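Local coordinates for protein LacI family transcription regulator (PDB 4O5A) that probably regulates transcription as a LacI-family regulator, binding DNA through a helix-turn-helix domain and sensing an effector through a periplasmic-binding-protein-like domain, at residues G128-L133 and P152-L157; A187-K192 and A338-A343; T229-E234 and Y255-M260; L300-L305 and V327-Y332. All coordinates share one frame; numbering follows the deposited sequence. Where two conformers were deposited one is given.

Contact 1 of 4, residues G128-L133 and P152-L157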
# COMPACT_ATOMS: atom_id res chain seq x y z
N GLY A 128 -20.55 13.33 19.47
CA GLY A 128 -20.88 13.93 18.19
C GLY A 128 -19.65 14.50 17.50
O GLY A 128 -19.71 15.55 16.84
N ASN A 129 -18.53 13.80 17.63
CA ASN A 129 -17.25 14.34 17.20
C ASN A 129 -17.02 14.24 15.69
O ASN A 129 -16.07 14.83 15.17
CB ASN A 129 -16.10 13.66 17.94
CG ASN A 129 -14.83 14.46 17.89
OD1 ASN A 129 -14.84 15.67 18.14
ND2 ASN A 129 -13.72 13.81 17.55
N VAL A 130 -17.88 13.49 15.01
CA VAL A 130 -17.85 13.40 13.54
C VAL A 130 -19.28 13.47 13.01
O VAL A 130 -20.23 13.33 13.79
CB VAL A 130 -17.16 12.12 13.05
CG1 VAL A 130 -15.70 12.07 13.48
CG2 VAL A 130 -17.91 10.89 13.54
N ASP A 131 -19.42 13.70 11.71
CA ASP A 131 -20.73 13.88 11.11
C ASP A 131 -21.31 12.58 10.56
O ASP A 131 -22.53 12.46 10.37
CB ASP A 131 -20.65 14.91 9.98
CG ASP A 131 -20.46 16.32 10.49
OD1 ASP A 131 -20.60 16.55 11.72
OD2 ASP A 131 -20.17 17.22 9.66
N ALA A 132 -20.43 11.61 10.33
CA ALA A 132 -20.79 10.30 9.79
C ALA A 132 -19.65 9.34 10.00
O ALA A 132 -18.49 9.76 10.12
CB ALA A 132 -21.14 10.40 8.30
N LEU A 133 -19.97 8.05 10.02
CA LEU A 133 -18.97 6.99 10.23
C LEU A 133 -18.92 6.08 9.01
O LEU A 133 -19.95 5.75 8.43
CB LEU A 133 -19.37 6.13 11.43
CG LEU A 133 -19.57 6.85 12.75
CD1 LEU A 133 -20.05 5.88 13.80
CD2 LEU A 133 -18.24 7.43 13.16
N PRO A 152 -29.41 5.75 15.44
CA PRO A 152 -29.70 6.20 14.08
C PRO A 152 -29.50 7.70 13.89
O PRO A 152 -29.57 8.17 12.76
CB PRO A 152 -31.17 5.83 13.89
CG PRO A 152 -31.75 5.89 15.27
CD PRO A 152 -30.64 5.48 16.21
N GLN A 153 -29.25 8.44 14.97
CA GLN A 153 -28.94 9.86 14.85
C GLN A 153 -27.52 10.10 14.31
O GLN A 153 -27.13 11.24 14.04
CB GLN A 153 -29.12 10.59 16.19
CG GLN A 153 -28.00 10.35 17.20
CD GLN A 153 -28.04 8.97 17.82
OE1 GLN A 153 -28.98 8.19 17.59
NE2 GLN A 153 -27.04 8.65 18.63
N MSE A 154 -26.74 9.03 14.17
CA MSE A 154 -25.40 9.12 13.59
C MSE A 154 -25.37 8.45 12.23
O MSE A 154 -25.48 7.22 12.13
CB MSE A 154 -24.35 8.49 14.51
CG MSE A 154 -22.98 8.29 13.86
SE MSE A 154 -22.01 9.94 13.44
CE MSE A 154 -21.37 10.34 15.24
N PRO A 155 -25.23 9.26 11.16
CA PRO A 155 -25.14 8.70 9.80
C PRO A 155 -23.99 7.71 9.68
O PRO A 155 -22.90 7.95 10.21
CB PRO A 155 -24.86 9.93 8.94
CG PRO A 155 -25.56 11.05 9.68
CD PRO A 155 -25.32 10.73 11.14
N CYS A 156 -24.23 6.61 8.98
CA CYS A 156 -23.14 5.71 8.65
C CYS A 156 -23.35 5.06 7.29
O CYS A 156 -24.47 5.05 6.76
CB CYS A 156 -22.97 4.62 9.72
SG CYS A 156 -24.36 3.49 9.81
N LEU A 157 -22.27 4.53 6.75
CA LEU A 157 -22.28 3.82 5.49
C LEU A 157 -21.34 2.64 5.59
O LEU A 157 -20.21 2.77 6.06
CB LEU A 157 -21.81 4.74 4.36
CG LEU A 157 -21.69 4.09 2.98
CD1 LEU A 157 -23.06 3.95 2.35
CD2 LEU A 157 -20.76 4.91 2.10
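Leu133 and Cys156 pair across the two parallel strands, 132-135 and 156-160, of a right-handed beta-alpha-beta unit whose helix is 143-149. Leu133 grips the residues before and after Cys156. Its N donates to Pro155 O at 2.9 Å, and its O accepts from Leu157 N at 3.1 Å. One residue earlier, Ala132 CB packs 3.8 Å from Pro155 CB.

Met154, present as selenomethionine, lies just before the second strand, and its side chain reaches back along the first segment. From CB, chi1 of 168° puts CG anti to the backbone N. There CG meets Leu133 CD1 at 3.8 Å, and the two side chains cross at about a right angle. The chain then bends at chi2 and chi3. SE lies 3.9 Å from Ala132 CA. CE ends against Val130, 3.5 Å from its O, with CG2 a little farther. Met148 of helix 143-149 touches Leu133, Met154 and Cys156.

On the other face of the sheet, helix 304-320 packs on Ala132 through Ile319 and on Leu157 through Ala311 and Met315. The Asp131 carboxylate bonds to Thr68 OG1 and Arg69 N. The backbone of Asp131 stays close to the second segment: Asp131 O sits 3.4 Å from Pro155 CD.

Contact 2 of 4, residues A187-K192 and A338-A343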
# COMPACT_ATOMS: atom_id res chain seq x y z
N ALA A 187 -13.00 -21.03 -17.94
CA ALA A 187 -13.77 -22.02 -18.71
C ALA A 187 -13.54 -21.84 -20.21
O ALA A 187 -13.40 -22.82 -20.95
CB ALA A 187 -15.25 -21.91 -18.39
N LEU A 188 -13.51 -20.58 -20.65
CA LEU A 188 -13.31 -20.28 -22.06
C LEU A 188 -11.96 -20.83 -22.54
O LEU A 188 -11.81 -21.27 -23.68
CB LEU A 188 -13.33 -18.76 -22.26
CG LEU A 188 -12.92 -18.29 -23.66
CD1 LEU A 188 -13.81 -18.89 -24.71
CD2 LEU A 188 -12.94 -16.77 -23.75
N PHE A 189 -10.99 -20.81 -21.63
CA PHE A 189 -9.65 -21.31 -21.89
C PHE A 189 -9.53 -22.81 -21.65
O PHE A 189 -8.43 -23.35 -21.66
CB PHE A 189 -8.64 -20.57 -21.02
CG PHE A 189 -8.17 -19.26 -21.59
CD1 PHE A 189 -8.22 -19.02 -22.95
CD2 PHE A 189 -7.66 -18.28 -20.76
CE1 PHE A 189 -7.78 -17.81 -23.47
CE2 PHE A 189 -7.22 -17.07 -21.27
CZ PHE A 189 -7.28 -16.83 -22.63
N GLY A 190 -10.66 -23.47 -21.42
CA GLY A 190 -10.70 -24.92 -21.32
C GLY A 190 -10.25 -25.55 -20.01
O GLY A 190 -9.99 -26.75 -19.96
N HIS A 191 -10.17 -24.75 -18.95
CA HIS A 191 -9.81 -25.27 -17.63
C HIS A 191 -10.95 -26.09 -17.03
O HIS A 191 -12.11 -25.67 -17.07
CB HIS A 191 -9.36 -24.13 -16.70
CG HIS A 191 -8.09 -23.49 -17.14
ND1 HIS A 191 -6.85 -23.98 -16.79
CD2 HIS A 191 -7.86 -22.46 -18.00
CE1 HIS A 191 -5.91 -23.24 -17.36
NE2 HIS A 191 -6.50 -22.32 -18.10
N LYS A 192 -10.62 -27.27 -16.51
CA LYS A 192 -11.63 -28.17 -15.93
C LYS A 192 -11.33 -28.54 -14.48
O LYS A 192 -12.08 -29.28 -13.84
CB LYS A 192 -11.78 -29.43 -16.78
CG LYS A 192 -12.68 -29.25 -18.02
N ALA A 338 -0.72 -11.85 -19.30
CA ALA A 338 -0.05 -13.02 -19.86
C ALA A 338 -0.19 -14.29 -19.03
O ALA A 338 0.06 -15.38 -19.54
CB ALA A 338 1.42 -12.71 -20.10
N SER A 339 -0.62 -14.17 -17.78
CA SER A 339 -0.63 -15.34 -16.88
C SER A 339 -1.85 -16.27 -17.03
O SER A 339 -1.94 -17.26 -16.31
CB SER A 339 -0.50 -14.90 -15.41
OG SER A 339 -1.72 -14.31 -14.97
N THR A 340 -2.79 -15.95 -17.92
CA THR A 340 -3.87 -16.90 -18.21
C THR A 340 -3.83 -17.26 -19.68
O THR A 340 -3.60 -16.39 -20.52
CB THR A 340 -5.29 -16.38 -17.83
OG1 THR A 340 -5.47 -15.06 -18.34
CG2 THR A 340 -5.44 -16.32 -16.31
N ALA A 341 -4.03 -18.54 -19.97
CA ALA A 341 -3.95 -19.06 -21.34
C ALA A 341 -4.68 -20.39 -21.40
O ALA A 341 -5.13 -20.89 -20.37
CB ALA A 341 -2.48 -19.20 -21.74
N PRO A 342 -4.83 -20.98 -22.61
CA PRO A 342 -5.54 -22.27 -22.63
C PRO A 342 -4.94 -23.34 -21.72
O PRO A 342 -3.73 -23.36 -21.48
CB PRO A 342 -5.43 -22.69 -24.10
CG PRO A 342 -5.49 -21.38 -24.84
CD PRO A 342 -4.64 -20.45 -23.97
N ALA A 343 -5.81 -24.23 -21.23
CA ALA A 343 -5.39 -25.25 -20.28
C ALA A 343 -4.47 -26.27 -20.94
O ALA A 343 -4.68 -26.66 -22.09
CB ALA A 343 -6.60 -25.94 -19.67
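Phe189 and His191 hold the C-terminal tail of the chain against the end of helix 175-188. The tight part is around the two rings. Ala341 C lies over one face of the Phe189 ring, 3.6 Å above its plane and toward the rim. Ala343 N donates to Phe189 O at 2.8 Å, and Pro342 CA makes a CA-H...O contact with the same oxygen. His191 CG is anti to the carbonyl carbon (chi1 -66°), which starts the ring toward the tail. His191 NE2 donates to Ala341 O at 3.0 Å, nearly in line with the carbonyl bond. Ala343 CB sits over a face of this imidazole, 3.6 Å from the ring centroid, a CH-pi contact. His191 ND1 is bonded to Thr251 OG1, so both ring nitrogens have partners and the ring rotation is fixed. An alanine at His191 would probably leave Ala341 O without this donor and open a gap beneath the Ala343 methyl.

The looser side is at the Pro342 ring and Gly190, both exposed to solvent. Pro342 CD lies 4.0 Å from Phe189 CD1. Gly190 O lies 3.5 Å from Ala343 CB. Here the helix ends in a Schellman motif, with Gly190 at C-prime and its N bonded to Ala187 O.

Contact 3 of 4, residues T229-E234 and Y255-M260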
# COMPACT_ATOMS: atom_id res chain seq x y z
N THR A 229 -5.54 -19.21 3.85
CA THR A 229 -4.23 -18.66 4.22
C THR A 229 -4.41 -17.42 5.06
O THR A 229 -5.54 -17.03 5.38
CB THR A 229 -3.45 -18.20 2.99
OG1 THR A 229 -4.09 -17.04 2.44
CG2 THR A 229 -3.35 -19.31 1.94
N ASP A 230 -3.30 -16.77 5.40
CA ASP A 230 -3.36 -15.54 6.16
C ASP A 230 -2.89 -14.33 5.36
O ASP A 230 -2.46 -13.33 5.95
CB ASP A 230 -2.52 -15.65 7.44
CG ASP A 230 -1.04 -15.82 7.16
OD1 ASP A 230 -0.66 -15.82 5.97
OD2 ASP A 230 -0.25 -15.93 8.12
N TYR A 231 -2.91 -14.44 4.03
CA TYR A 231 -2.59 -13.35 3.10
C TYR A 231 -1.10 -13.08 2.90
O TYR A 231 -0.74 -12.27 2.05
CB TYR A 231 -3.29 -12.03 3.49
CG TYR A 231 -4.76 -11.95 3.12
CD1 TYR A 231 -5.21 -12.37 1.89
CD2 TYR A 231 -5.70 -11.45 4.02
CE1 TYR A 231 -6.54 -12.29 1.54
CE2 TYR A 231 -7.05 -11.37 3.68
CZ TYR A 231 -7.45 -11.79 2.43
OH TYR A 231 -8.78 -11.73 2.05
N THR A 232 -0.25 -13.79 3.63
CA THR A 232 1.20 -13.55 3.52
C THR A 232 1.76 -14.31 2.32
O THR A 232 1.18 -15.31 1.90
CB THR A 232 1.97 -13.98 4.77
OG1 THR A 232 1.89 -15.41 4.91
CG2 THR A 232 1.40 -13.31 6.01
N PRO A 233 2.91 -13.85 1.79
CA PRO A 233 3.48 -14.62 0.67
C PRO A 233 3.95 -16.00 1.11
O PRO A 233 3.88 -16.93 0.30
CB PRO A 233 4.67 -13.76 0.22
CG PRO A 233 5.00 -12.92 1.42
CD PRO A 233 3.67 -12.62 2.06
N GLU A 234 4.41 -16.15 2.36
CA GLU A 234 4.83 -17.47 2.83
C GLU A 234 3.63 -18.43 2.81
O GLU A 234 3.75 -19.59 2.42
CB GLU A 234 5.45 -17.40 4.23
CG GLU A 234 6.74 -16.59 4.33
CD GLU A 234 6.52 -15.08 4.45
OE1 GLU A 234 5.35 -14.62 4.55
OE2 GLU A 234 7.52 -14.33 4.46
N TYR A 255 -5.94 -16.46 -6.69
CA TYR A 255 -5.49 -16.02 -5.37
C TYR A 255 -6.27 -14.82 -4.87
O TYR A 255 -6.53 -13.89 -5.64
CB TYR A 255 -4.02 -15.62 -5.43
CG TYR A 255 -3.11 -16.77 -5.77
CD1 TYR A 255 -2.44 -17.45 -4.77
CD2 TYR A 255 -2.92 -17.16 -7.09
CE1 TYR A 255 -1.59 -18.53 -5.08
CE2 TYR A 255 -2.07 -18.22 -7.42
CZ TYR A 255 -1.42 -18.89 -6.42
OH TYR A 255 -0.61 -19.94 -6.75
N ASP A 256 -6.57 -14.80 -3.57
CA ASP A 256 -7.36 -13.70 -3.00
C ASP A 256 -6.59 -12.38 -2.87
O ASP A 256 -7.18 -11.35 -2.56
CB ASP A 256 -7.95 -14.11 -1.64
CG ASP A 256 -9.33 -14.76 -1.77
OD1 ASP A 256 -9.65 -15.26 -2.87
OD2 ASP A 256 -10.08 -14.78 -0.77
N ASN A 257 -5.28 -12.38 -3.10
CA ASN A 257 -4.58 -11.11 -3.22
C ASN A 257 -3.40 -11.15 -4.16
O ASN A 257 -2.98 -12.23 -4.58
CB ASN A 257 -4.20 -10.50 -1.86
CG ASN A 257 -3.06 -11.25 -1.16
OD1 ASN A 257 -2.42 -12.12 -1.73
ND2 ASN A 257 -2.80 -10.89 0.09
N ASP A 258 -2.87 -9.98 -4.48
CA ASP A 258 -1.77 -9.89 -5.42
C ASP A 258 -0.46 -10.52 -4.95
O ASP A 258 0.21 -11.20 -5.72
CB ASP A 258 -1.54 -8.42 -5.85
CG ASP A 258 -1.35 -7.46 -4.68
OD1 ASP A 258 -1.31 -7.86 -3.49
OD2 ASP A 258 -1.23 -6.25 -4.96
N VAL A 259 -0.09 -10.30 -3.68
CA VAL A 259 1.17 -10.82 -3.15
C VAL A 259 1.21 -12.34 -3.18
O VAL A 259 2.25 -12.95 -3.46
CB VAL A 259 1.45 -10.31 -1.72
CG1 VAL A 259 1.72 -8.83 -1.72
CG2 VAL A 259 0.30 -10.61 -0.81
N MSE A 260 0.08 -12.98 -2.90
CA MSE A 260 0.07 -14.44 -2.96
C MSE A 260 0.11 -14.98 -4.39
O MSE A 260 0.70 -16.03 -4.65
CB MSE A 260 -1.11 -15.04 -2.17
CG MSE A 260 -1.03 -14.73 -0.68
SE MSE A 260 -2.18 -15.87 0.39
CE MSE A 260 -3.89 -15.34 -0.33
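Two helix N-termini meet where Asn257 of the loop after strand 252-255 reaches Tyr231 of the loop before helix 233-245. In periplasmic-binding-protein-like folds such loops border the cleft between the domains. Asn257 is the N-cap of helix 258-271, and both polar atoms of its amide are used. OD1 accepts from Met260 N at 2.9 Å. ND2 donates to Tyr231 O at 3.2 Å with an N-H...O angle of 168°, on a lone pair in the carbonyl plane. CG sits between the backbone N and the carbonyl carbon (chi1 72°), which turns the side chain back toward its own helix.

The Tyr231 ring crosses this amide at a slant, the planes 32° apart, with CD1 3.4 Å from ND2. Asp256 CB comes to the ring edge at CE1, and the Asp256 carboxylate forms a salt bridge with Arg196. Met260, a selenomethionine, sets CG 3.4 Å from Thr232 O, and its CE packs 3.9 Å from Tyr231 CD1.

Phe288 of the second subunit packs on Thr232, Pro233 and Val259, at the dimer interface. Thr232 is the N-cap of helix 233-245, its OG1 bonded to Ser235 N. Asp230 OD1 takes Thr232 N at 3.1 Å, an Asx turn, and Thr232 OG1 at 2.8 Å.

Contact 4 of 4, residues L300-L305 and V327-Y332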
# COMPACT_ATOMS: atom_id res chain seq x y z
N LEU A 300 -8.50 -9.40 -11.34
CA LEU A 300 -9.84 -8.84 -11.20
C LEU A 300 -9.62 -7.51 -10.49
O LEU A 300 -9.17 -7.48 -9.34
CB LEU A 300 -10.69 -9.80 -10.36
CG LEU A 300 -12.21 -9.62 -10.35
CD1 LEU A 300 -12.58 -8.32 -9.67
CD2 LEU A 300 -12.77 -9.69 -11.77
N SER A 301 -9.87 -6.42 -11.20
CA SER A 301 -9.53 -5.10 -10.70
C SER A 301 -10.79 -4.40 -10.21
O SER A 301 -11.75 -4.27 -10.96
CB SER A 301 -8.91 -4.27 -11.83
OG SER A 301 -8.67 -2.93 -11.42
N ARG A 302 -10.78 -3.96 -8.96
CA ARG A 302 -11.89 -3.16 -8.42
C ARG A 302 -11.53 -1.70 -8.57
O ARG A 302 -10.37 -1.31 -8.44
CB ARG A 302 -12.14 -3.48 -6.94
CG ARG A 302 -13.16 -4.59 -6.69
CD ARG A 302 -13.36 -4.86 -5.19
NE ARG A 302 -13.87 -3.71 -4.45
CZ ARG A 302 -13.26 -3.16 -3.42
NH1 ARG A 302 -12.10 -3.65 -2.99
NH2 ARG A 302 -13.80 -2.11 -2.80
N ASN A 303 -12.53 -0.87 -8.85
CA ASN A 303 -12.29 0.55 -9.00
C ASN A 303 -12.37 1.20 -7.62
O ASN A 303 -13.38 1.80 -7.26
CB ASN A 303 -13.32 1.17 -9.94
CG ASN A 303 -12.98 2.60 -10.33
OD1 ASN A 303 -12.14 3.25 -9.69
ND2 ASN A 303 -13.65 3.10 -11.36
N ILE A 304 -11.29 1.05 -6.84
CA ILE A 304 -11.27 1.50 -5.45
C ILE A 304 -11.32 3.01 -5.32
O ILE A 304 -11.94 3.53 -4.40
CB ILE A 304 -10.02 0.99 -4.74
CG1 ILE A 304 -9.94 -0.53 -4.87
CG2 ILE A 304 -10.06 1.39 -3.27
CD1 ILE A 304 -8.55 -1.09 -4.58
N LEU A 305 -10.63 3.71 -6.22
CA LEU A 305 -10.68 5.18 -6.22
C LEU A 305 -12.11 5.67 -6.32
O LEU A 305 -12.57 6.44 -5.47
CB LEU A 305 -9.85 5.75 -7.37
CG LEU A 305 -8.35 5.91 -7.18
CD1 LEU A 305 -7.71 6.34 -8.50
CD2 LEU A 305 -8.08 6.94 -6.09
N VAL A 327 -26.34 1.51 -3.01
CA VAL A 327 -25.72 1.83 -4.28
C VAL A 327 -24.75 0.72 -4.62
O VAL A 327 -24.00 0.28 -3.76
CB VAL A 327 -24.94 3.16 -4.16
CG1 VAL A 327 -24.29 3.52 -5.47
CG2 VAL A 327 -25.87 4.28 -3.72
N GLU A 328 -24.78 0.25 -5.87
CA GLU A 328 -23.80 -0.73 -6.31
C GLU A 328 -22.45 -0.05 -6.43
O GLU A 328 -22.36 1.10 -6.85
CB GLU A 328 -24.22 -1.35 -7.65
N GLU A 329 -21.37 -0.74 -6.07
CA GLU A 329 -20.07 -0.14 -6.26
C GLU A 329 -19.77 -0.10 -7.76
O GLU A 329 -20.42 -0.82 -8.54
CB GLU A 329 -18.99 -0.84 -5.42
CG GLU A 329 -18.44 -2.12 -5.97
CD GLU A 329 -17.13 -2.52 -5.28
OE1 GLU A 329 -17.06 -2.47 -4.03
OE2 GLU A 329 -16.17 -2.88 -5.99
N PRO A 330 -18.83 0.77 -8.19
CA PRO A 330 -18.54 0.89 -9.63
C PRO A 330 -18.10 -0.45 -10.21
O PRO A 330 -17.54 -1.27 -9.48
CB PRO A 330 -17.38 1.88 -9.67
CG PRO A 330 -17.56 2.71 -8.44
CD PRO A 330 -18.09 1.76 -7.40
N PRO A 331 -18.36 -0.67 -11.51
CA PRO A 331 -18.07 -2.01 -12.04
C PRO A 331 -16.59 -2.36 -11.95
O PRO A 331 -15.72 -1.50 -12.10
CB PRO A 331 -18.51 -1.92 -13.51
CG PRO A 331 -18.57 -0.45 -13.82
CD PRO A 331 -18.95 0.21 -12.53
N TYR A 332 -16.33 -3.63 -11.64
CA TYR A 332 -14.98 -4.17 -11.65
C TYR A 332 -14.62 -4.52 -13.09
O TYR A 332 -15.48 -4.50 -13.97
CB TYR A 332 -14.92 -5.43 -10.79
CG TYR A 332 -15.85 -6.51 -11.30
CD1 TYR A 332 -15.46 -7.38 -12.30
CD2 TYR A 332 -17.14 -6.63 -10.80
CE1 TYR A 332 -16.32 -8.36 -12.78
CE2 TYR A 332 -18.00 -7.59 -11.27
CZ TYR A 332 -17.58 -8.46 -12.26
OH TYR A 332 -18.44 -9.42 -12.73
O HOH W 1 -15.23 -2.02 -8.50
O HOH W 2 -15.61 1.22 -12.75
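Arg302 and Glu329 form a salt bridge. NE donates to OE2 at 2.9 Å, on the syn lone pair and close to the guanidinium plane. The bond to OE1 is weak. The Arg302 chain bends at chi3 (62°), which places NE beside the carboxylate. The two side chains cross at about a right angle, their planes 40° apart. Leucine in place of Arg302 would probably leave the Glu329 carboxylate without its opposite charge. A water also grips OE2, donating to it at 2.8 Å and to Pro330 O, while accepting from Asn303 N at 3.0 Å. A second water links Asn303 ND2 to Pro331 O. The Asn303 and Pro330 CB atoms pack 4.1 Å apart.

Both segments are interdomain crossovers of the periplasmic-binding-protein-like fold. The first leads from strand 298-301 of one sheet into helix 304-320, and the second from strand 327-328 of the other sheet toward strand 333-335.

Farther out, Leu300 CD2 lies 3.6 Å from Tyr332 CD1. Tyr332 OH is tied to Thr181 OG1 on helix 175-188, and Ala178 and Met182 of that helix touch Leu300. Asn303 is the N-cap of helix 304-320, its OD1 accepting from Glu306 N.

Overall arrangement
From the N terminus, contact 1 comes first. It closes the short loop from 128-133 to 152-157 and joins two neighbouring strands in the N-terminal subdomain of the periplasmic-binding-protein-like part. The chain then enters the second subdomain, where contact 2 opens at 187-192 and closes only at 338-343, bringing the tail back to the end of helix 175-188. Contacts 3 and 4 nest inside that long loop, one after the other, and no contacts cross. Contact 3 joins two loops of the second sheet near the dimer interface. Contact 4 ties two crossovers between the subdomains. Contacts 1 and 2 lie on opposite sides of the chain's centre, their centres about 47 Å apart.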